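CDA peptide synthetase I (Streptomyces coelicolor, PDB 4JN5) is a nonribosomal peptide synthetase of the condensation-domain family, modelled here as a single V-shaped condensation domain related in fold to CoA-dependent acyltransferases. Local coordinates at residues D162-A167 with T295-A300; T218-D223 with P314-V319; V288-P293 with P362-M367. All coordinates share one frame; numbering follows the deposited sequence.

Contact 1: residues D162-A167 with T295-A300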
# COMPACT_ATOMS: atom_id res chain seq x y z
N ASP A 162 0.14 5.49 -3.99
CA ASP A 162 0.64 4.18 -3.57
C ASP A 162 0.98 4.18 -2.08
O ASP A 162 0.84 5.19 -1.40
CB ASP A 162 1.85 3.74 -4.41
CG ASP A 162 2.99 4.74 -4.38
OD1 ASP A 162 3.09 5.52 -3.41
OD2 ASP A 162 3.80 4.74 -5.33
N GLY A 163 1.44 3.03 -1.58
CA GLY A 163 1.76 2.90 -0.17
C GLY A 163 2.72 3.97 0.32
O GLY A 163 2.45 4.64 1.32
N THR A 164 3.83 4.13 -0.39
CA THR A 164 4.84 5.11 -0.03
C THR A 164 4.27 6.53 0.07
O THR A 164 4.67 7.31 0.93
CB THR A 164 5.99 5.11 -1.06
OG1 THR A 164 6.68 3.85 -1.00
CG2 THR A 164 6.98 6.24 -0.77
N SER A 165 3.33 6.85 -0.82
CA SER A 165 2.76 8.18 -0.87
C SER A 165 1.80 8.45 0.29
O SER A 165 1.63 9.59 0.72
CB SER A 165 2.05 8.40 -2.21
OG SER A 165 2.96 8.27 -3.28
N MET A 166 1.18 7.39 0.80
CA MET A 166 0.30 7.51 1.96
C MET A 166 1.08 8.06 3.14
O MET A 166 0.62 8.97 3.83
CB MET A 166 -0.32 6.16 2.31
CG MET A 166 -1.37 5.69 1.32
SD MET A 166 -2.05 4.08 1.76
CE MET A 166 -3.34 3.92 0.53
N ALA A 167 2.27 7.51 3.37
CA ALA A 167 3.13 7.98 4.45
C ALA A 167 3.58 9.42 4.21
O ALA A 167 3.54 10.24 5.12
CB ALA A 167 4.34 7.06 4.60
N THR A 295 9.53 -0.36 -4.27
CA THR A 295 9.15 1.05 -4.26
C THR A 295 8.81 1.61 -5.65
O THR A 295 7.82 2.31 -5.81
CB THR A 295 10.23 1.94 -3.59
OG1 THR A 295 9.80 3.30 -3.60
CG2 THR A 295 11.56 1.82 -4.33
N GLY A 296 9.64 1.29 -6.63
CA GLY A 296 9.46 1.81 -7.97
C GLY A 296 10.01 3.22 -8.11
O GLY A 296 9.82 3.88 -9.13
N ARG A 297 10.70 3.68 -7.07
CA ARG A 297 11.25 5.03 -7.05
C ARG A 297 12.77 5.00 -7.06
O ARG A 297 13.40 4.61 -6.08
CB ARG A 297 10.74 5.79 -5.82
CG ARG A 297 9.23 5.80 -5.71
CD ARG A 297 8.75 6.38 -4.40
NE ARG A 297 7.30 6.35 -4.31
CZ ARG A 297 6.50 7.23 -4.90
NH1 ARG A 297 7.03 8.21 -5.62
NH2 ARG A 297 5.19 7.13 -4.78
N TYR A 298 13.35 5.43 -8.17
CA TYR A 298 14.80 5.43 -8.33
C TYR A 298 15.30 6.85 -8.56
O TYR A 298 14.97 7.47 -9.57
CB TYR A 298 15.21 4.52 -9.48
CG TYR A 298 14.67 3.12 -9.37
CD1 TYR A 298 15.40 2.12 -8.74
CD2 TYR A 298 13.43 2.79 -9.89
CE1 TYR A 298 14.91 0.83 -8.63
CE2 TYR A 298 12.93 1.50 -9.79
CZ TYR A 298 13.67 0.53 -9.16
OH TYR A 298 13.17 -0.75 -9.05
N GLY A 299 16.08 7.36 -7.62
CA GLY A 299 16.59 8.72 -7.70
C GLY A 299 16.03 9.60 -6.61
O GLY A 299 15.05 9.25 -5.95
N ALA A 300 16.64 10.77 -6.42
CA ALA A 300 16.21 11.70 -5.38
C ALA A 300 14.81 12.24 -5.64
O ALA A 300 13.99 12.31 -4.73
CB ALA A 300 17.21 12.85 -5.26
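Asp-162 and Arg-297 meet head-on through a salt bridge, one terminal nitrogen of the guanidinium facing the whole carboxylate. Arg-297 NH2 lies 2.8 Å from Asp-162 OD2 and 3.0 Å from Asp-162 OD1. Both hydrogen bonds are weak by angle. NH2 alone reaches both oxygens, and the nearly perpendicular planes, 89° apart, rule out a coplanar pairing; OD1 lies in the guanidinium plane at its edge, while OD2 is reached obliquely. An extended chain from CG to NE carries the arginine tip this far.

A side-chain N-cap bond also holds the carboxylate. Asp-162 is the N-cap of the helix, and OD1 accepts from Ser-165 N at 2.9 Å, nearly along its own C-O axis. The chi1 of 56° sets CG between the backbone N and the carbonyl carbon, turning OD1 back over the first helical turn. Ser-165 OG is 2.9 Å from Arg-297 NH2, but the angle is too poor for a bond; the hydroxyl is instead hydrogen-bonded with Gly-307 N.

Van der Waals contact is slight: the Thr-164 CG2 methyl rests beside the arginine shaft, 4.0 Å from Arg-297 CD.

Asp-162 and Gly-163 close the HHxxxDG signature of condensation domains, whose aspartate characteristically pairs with an arginine. Arg-297 NH1 donates to Thr-305 O, and OD2 of Asp-162 also accepts from Val-309 N. The loop between strands 287-294 and 311-318 is thus tied to the start of helix 163-182, whose Met-166 packs on strand 33-40.

Contact 2: residues T218-D223 with P314-V319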
# COMPACT_ATOMS: atom_id res chain seq x y z
N THR A 218 11.95 -13.51 -17.42
CA THR A 218 11.39 -14.47 -18.36
C THR A 218 12.02 -15.84 -18.17
O THR A 218 11.33 -16.83 -17.91
CB THR A 218 11.58 -14.02 -19.82
OG1 THR A 218 10.81 -12.84 -20.06
CG2 THR A 218 11.12 -15.12 -20.77
N GLY A 219 13.35 -15.90 -18.30
CA GLY A 219 14.07 -17.15 -18.18
C GLY A 219 13.89 -17.82 -16.83
O GLY A 219 14.07 -19.03 -16.69
N LEU A 220 13.54 -17.02 -15.82
CA LEU A 220 13.36 -17.52 -14.47
C LEU A 220 12.01 -18.21 -14.31
O LEU A 220 11.79 -18.96 -13.36
CB LEU A 220 13.49 -16.38 -13.46
CG LEU A 220 13.63 -16.78 -11.99
CD1 LEU A 220 14.83 -17.68 -11.78
CD2 LEU A 220 13.73 -15.54 -11.11
N PHE A 221 11.11 -17.97 -15.26
CA PHE A 221 9.77 -18.54 -15.21
C PHE A 221 9.37 -19.19 -16.53
O PHE A 221 8.28 -18.95 -17.05
CB PHE A 221 8.74 -17.47 -14.83
CG PHE A 221 8.87 -16.99 -13.41
CD1 PHE A 221 8.17 -17.61 -12.39
CD2 PHE A 221 9.70 -15.93 -13.10
CE1 PHE A 221 8.29 -17.18 -11.08
CE2 PHE A 221 9.83 -15.49 -11.79
CZ PHE A 221 9.12 -16.12 -10.78
N THR A 222 10.25 -20.03 -17.06
CA THR A 222 9.97 -20.77 -18.29
C THR A 222 9.70 -22.24 -18.00
O THR A 222 9.90 -23.10 -18.86
CB THR A 222 11.13 -20.65 -19.30
OG1 THR A 222 12.36 -21.02 -18.67
CG2 THR A 222 11.24 -19.23 -19.83
N ASP A 223 9.25 -22.52 -16.78
CA ASP A 223 8.93 -23.89 -16.37
C ASP A 223 7.97 -23.90 -15.19
O ASP A 223 6.81 -23.48 -15.31
CB ASP A 223 10.20 -24.67 -16.03
CG ASP A 223 10.92 -24.11 -14.81
OD1 ASP A 223 10.83 -22.89 -14.58
OD2 ASP A 223 11.57 -24.90 -14.09
N PRO A 314 7.95 -11.52 -8.28
CA PRO A 314 7.82 -12.85 -7.67
C PRO A 314 9.13 -13.43 -7.14
O PRO A 314 10.18 -13.26 -7.76
CB PRO A 314 7.30 -13.70 -8.83
CG PRO A 314 7.87 -13.05 -10.04
CD PRO A 314 7.90 -11.58 -9.75
N LEU A 315 9.05 -14.11 -6.01
CA LEU A 315 10.18 -14.84 -5.45
C LEU A 315 9.96 -16.34 -5.58
O LEU A 315 9.05 -16.89 -4.95
CB LEU A 315 10.37 -14.49 -3.97
CG LEU A 315 11.07 -13.19 -3.60
CD1 LEU A 315 10.94 -12.94 -2.11
CD2 LEU A 315 12.53 -13.22 -4.01
N ARG A 316 10.78 -17.00 -6.39
CA ARG A 316 10.74 -18.46 -6.47
C ARG A 316 11.56 -19.05 -5.34
O ARG A 316 12.79 -18.98 -5.34
CB ARG A 316 11.28 -18.95 -7.82
CG ARG A 316 10.32 -18.77 -8.98
CD ARG A 316 10.78 -19.55 -10.19
NE ARG A 316 10.89 -20.98 -9.91
CZ ARG A 316 11.31 -21.89 -10.78
NH1 ARG A 316 11.69 -21.52 -11.99
NH2 ARG A 316 11.37 -23.17 -10.43
N LEU A 317 10.87 -19.63 -4.36
CA LEU A 317 11.53 -20.17 -3.18
C LEU A 317 11.40 -21.69 -3.10
O LEU A 317 10.30 -22.21 -2.91
CB LEU A 317 10.95 -19.52 -1.92
CG LEU A 317 11.01 -18.00 -1.90
CD1 LEU A 317 10.28 -17.45 -0.69
CD2 LEU A 317 12.45 -17.52 -1.93
N ALA A 318 12.52 -22.38 -3.25
CA ALA A 318 12.54 -23.83 -3.08
C ALA A 318 12.61 -24.17 -1.60
O ALA A 318 13.47 -23.67 -0.88
CB ALA A 318 13.73 -24.43 -3.82
N VAL A 319 11.69 -25.01 -1.14
CA VAL A 319 11.63 -25.36 0.28
C VAL A 319 11.49 -26.86 0.50
O VAL A 319 10.53 -27.48 0.04
CB VAL A 319 10.47 -24.64 0.99
CG1 VAL A 319 10.42 -25.06 2.45
CG2 VAL A 319 10.61 -23.14 0.86
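Arg-316 lies with its aliphatic part across the ring of Phe-221, the two side chains sliding past each other in opposite directions. Its CD sits over one ring face, 4.0 Å from the centroid of Phe-221 and 27° off the normal, which meets the criterion for a CH-pi contact. Arg-316 CG comes nearer the rim, 3.3 Å from Phe-221 CE1. The charged end has moved on: Arg-316 CZ is 6.0 Å from the centroid of the Phe-221 ring, so any cation-pi attraction is weak at most, and the ring and guanidinium planes are 47° apart.

A bend at chi3 takes the guanidinium off the line of the chain and brings NH1 to the Leu-220 carbonyl. Arg-316 NH1 donates to Leu-220 O at 2.9 Å with an N-H...O angle of 160°. The carbonyl oxygen lies practically in the guanidinium plane, at its edge, although the donor is tilted from the carbonyl plane. The same NH1 makes a salt bridge to Asp-223 OD1 at 3.1 Å whose hydrogen bond is weak, the oxygen oblique to the guanidinium plane. One nitrogen holds both a main-chain oxygen and a carboxylate, limiting the rotation of the group; NH2 adds a long, weak ion pair with Asp-287.

Pro-314 approaches Phe-221 obliquely, its CG 3.4 Å from CZ of the ring. Phe-221 also touches Val-359 and Leu-354, which extend this apolar patch.

Arg-316 and Pro-314 project from the same side of strand 311-318, whereas Leu-315 points away, onto helix 325-340. The arrangement is a surface junction of helix end and strand: an arginine uses its methylenes to cover an aromatic ring and its terminal nitrogen to hold a main-chain oxygen near the C-terminal end of helix 208-220, within the condensation-domain fold.

Contact 3: residues V288-P293 with P362-M367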
# COMPACT_ATOMS: atom_id res chain seq x y z
N VAL A 288 7.87 -22.76 -4.08
CA VAL A 288 6.84 -21.83 -3.62
C VAL A 288 7.08 -20.43 -4.16
O VAL A 288 8.20 -19.92 -4.10
CB VAL A 288 6.80 -21.78 -2.08
CG1 VAL A 288 5.98 -20.58 -1.61
CG2 VAL A 288 6.23 -23.08 -1.51
N VAL A 289 6.03 -19.82 -4.70
CA VAL A 289 6.13 -18.47 -5.23
C VAL A 289 5.40 -17.47 -4.34
O VAL A 289 4.25 -17.68 -3.95
CB VAL A 289 5.58 -18.37 -6.66
CG1 VAL A 289 5.50 -16.92 -7.10
CG2 VAL A 289 6.46 -19.17 -7.62
N VAL A 290 6.08 -16.37 -4.01
CA VAL A 290 5.48 -15.30 -3.23
C VAL A 290 5.99 -13.95 -3.72
O VAL A 290 7.19 -13.71 -3.77
CB VAL A 290 5.79 -15.47 -1.72
CG1 VAL A 290 7.15 -16.11 -1.52
CG2 VAL A 290 5.71 -14.13 -1.01
N SER A 291 5.05 -13.08 -4.09
CA SER A 291 5.40 -11.78 -4.65
C SER A 291 5.68 -10.75 -3.56
O SER A 291 5.10 -10.79 -2.48
CB SER A 291 4.29 -11.28 -5.58
OG SER A 291 4.18 -12.09 -6.73
N VAL A 292 6.58 -9.82 -3.87
CA VAL A 292 6.96 -8.77 -2.93
C VAL A 292 6.93 -7.42 -3.62
O VAL A 292 7.41 -7.28 -4.74
CB VAL A 292 8.37 -9.02 -2.36
CG1 VAL A 292 8.79 -7.88 -1.45
CG2 VAL A 292 8.42 -10.35 -1.61
N PRO A 293 6.34 -6.41 -2.96
CA PRO A 293 6.29 -5.06 -3.53
C PRO A 293 7.66 -4.38 -3.50
O PRO A 293 8.45 -4.62 -2.59
CB PRO A 293 5.33 -4.32 -2.60
CG PRO A 293 5.42 -5.06 -1.30
CD PRO A 293 5.62 -6.50 -1.68
N PRO A 362 0.58 -15.69 -3.08
CA PRO A 362 0.29 -14.61 -2.14
C PRO A 362 1.30 -13.48 -2.26
O PRO A 362 2.47 -13.72 -2.58
CB PRO A 362 0.43 -15.29 -0.78
CG PRO A 362 1.40 -16.38 -1.02
CD PRO A 362 1.13 -16.88 -2.41
N THR A 363 0.85 -12.25 -2.03
CA THR A 363 1.75 -11.11 -2.00
C THR A 363 2.03 -10.74 -0.55
O THR A 363 1.11 -10.53 0.24
CB THR A 363 1.15 -9.89 -2.73
OG1 THR A 363 0.92 -10.22 -4.10
CG2 THR A 363 2.10 -8.70 -2.65
N VAL A 364 3.31 -10.68 -0.19
CA VAL A 364 3.70 -10.33 1.17
C VAL A 364 4.24 -8.91 1.23
O VAL A 364 5.29 -8.61 0.67
CB VAL A 364 4.75 -11.30 1.73
CG1 VAL A 364 5.17 -10.87 3.13
CG2 VAL A 364 4.20 -12.72 1.75
N ASN A 365 3.50 -8.05 1.91
CA ASN A 365 3.83 -6.63 1.97
C ASN A 365 4.13 -6.17 3.39
O ASN A 365 3.24 -5.71 4.11
CB ASN A 365 2.70 -5.80 1.36
CG ASN A 365 2.94 -4.30 1.48
OD1 ASN A 365 4.01 -3.86 1.89
ND2 ASN A 365 1.93 -3.52 1.13
N VAL A 366 5.38 -6.32 3.79
CA VAL A 366 5.82 -5.84 5.09
C VAL A 366 6.17 -4.36 4.98
O VAL A 366 7.30 -4.00 4.66
CB VAL A 366 7.05 -6.61 5.60
CG1 VAL A 366 7.46 -6.12 6.98
CG2 VAL A 366 6.76 -8.11 5.62
N MET A 367 5.19 -3.50 5.22
CA MET A 367 5.38 -2.06 5.07
C MET A 367 6.56 -1.56 5.89
O MET A 367 6.76 -1.99 7.02
CB MET A 367 4.10 -1.30 5.44
CG MET A 367 2.93 -1.58 4.51
SD MET A 367 1.58 -0.40 4.70
CE MET A 367 2.45 1.14 4.38
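Ser-291 O receives the N-H of Val-364 at 2.9 Å, with an N-H...O angle of 161°. The same oxygen is approached by Thr-363 CA at 3.4 Å, a CA-H...O contact that adds to the backbone bond. Along the same edge, Ser-291 N donates to Pro-362 O at 3.1 Å. Ser-291 is thus bonded to the residues before and after Thr-363, the pattern of a parallel bridge. It is a single bridge, and the strand axes, 39° apart, diverge from it.

Val-290 and Val-364 pack on one face of this bridge, their CG2 methyls 3.4 Å apart and the side chains oblique to each other. The chi1 of Val-290, 32°, departs from a staggered value, while CG2 still lies roughly anti to the backbone N and reaches the facing valine. On the other face Ser-291 CB stands 3.8 Å from Thr-363 OG1.

Farther along, Pro-293 has no N-H to continue the ladder; its CD instead lies 3.2 Å from Val-364 O. The CG of its ring meets the amide end of Asn-365, 3.7 Å from OD1, with the side chains crossing at about a right angle.

Strand 287-294 pairs antiparallel with strand 311-318 along its other edge, through Val-288, Val-290 and Val-292. Strand 363-366 is bonded in turn, through Thr-363, to strand 393-398 of a four-stranded sheet. The bridge consequently joins the two sheets, and helix 267-283 lies against the valine face, with Val-275 on Val-364 and Leu-279 on Pro-362.

Overall arrangement
Contacts 2 and 3 lie close together, their centres 14 Å apart, and meet in the two-stranded pairing of 287-294 with 311-318: Leu-315 N and Leu-317 N probably bond to Val-290 O and Val-288 O, respectively. Contact 1 lies about 17 Å from contact 3 and 26 Å from contact 2, centre to centre. Its segment 295-300 follows 288-293 of contact 3 after a single residue. The order 162-167, 218-223, 288-293, 295-300, 314-319, 362-367 makes every pair of contacts cross. One hairpin-like unit therefore touches a helix end, a second sheet and, through its loop, the HHxxxDG region of the condensation domain.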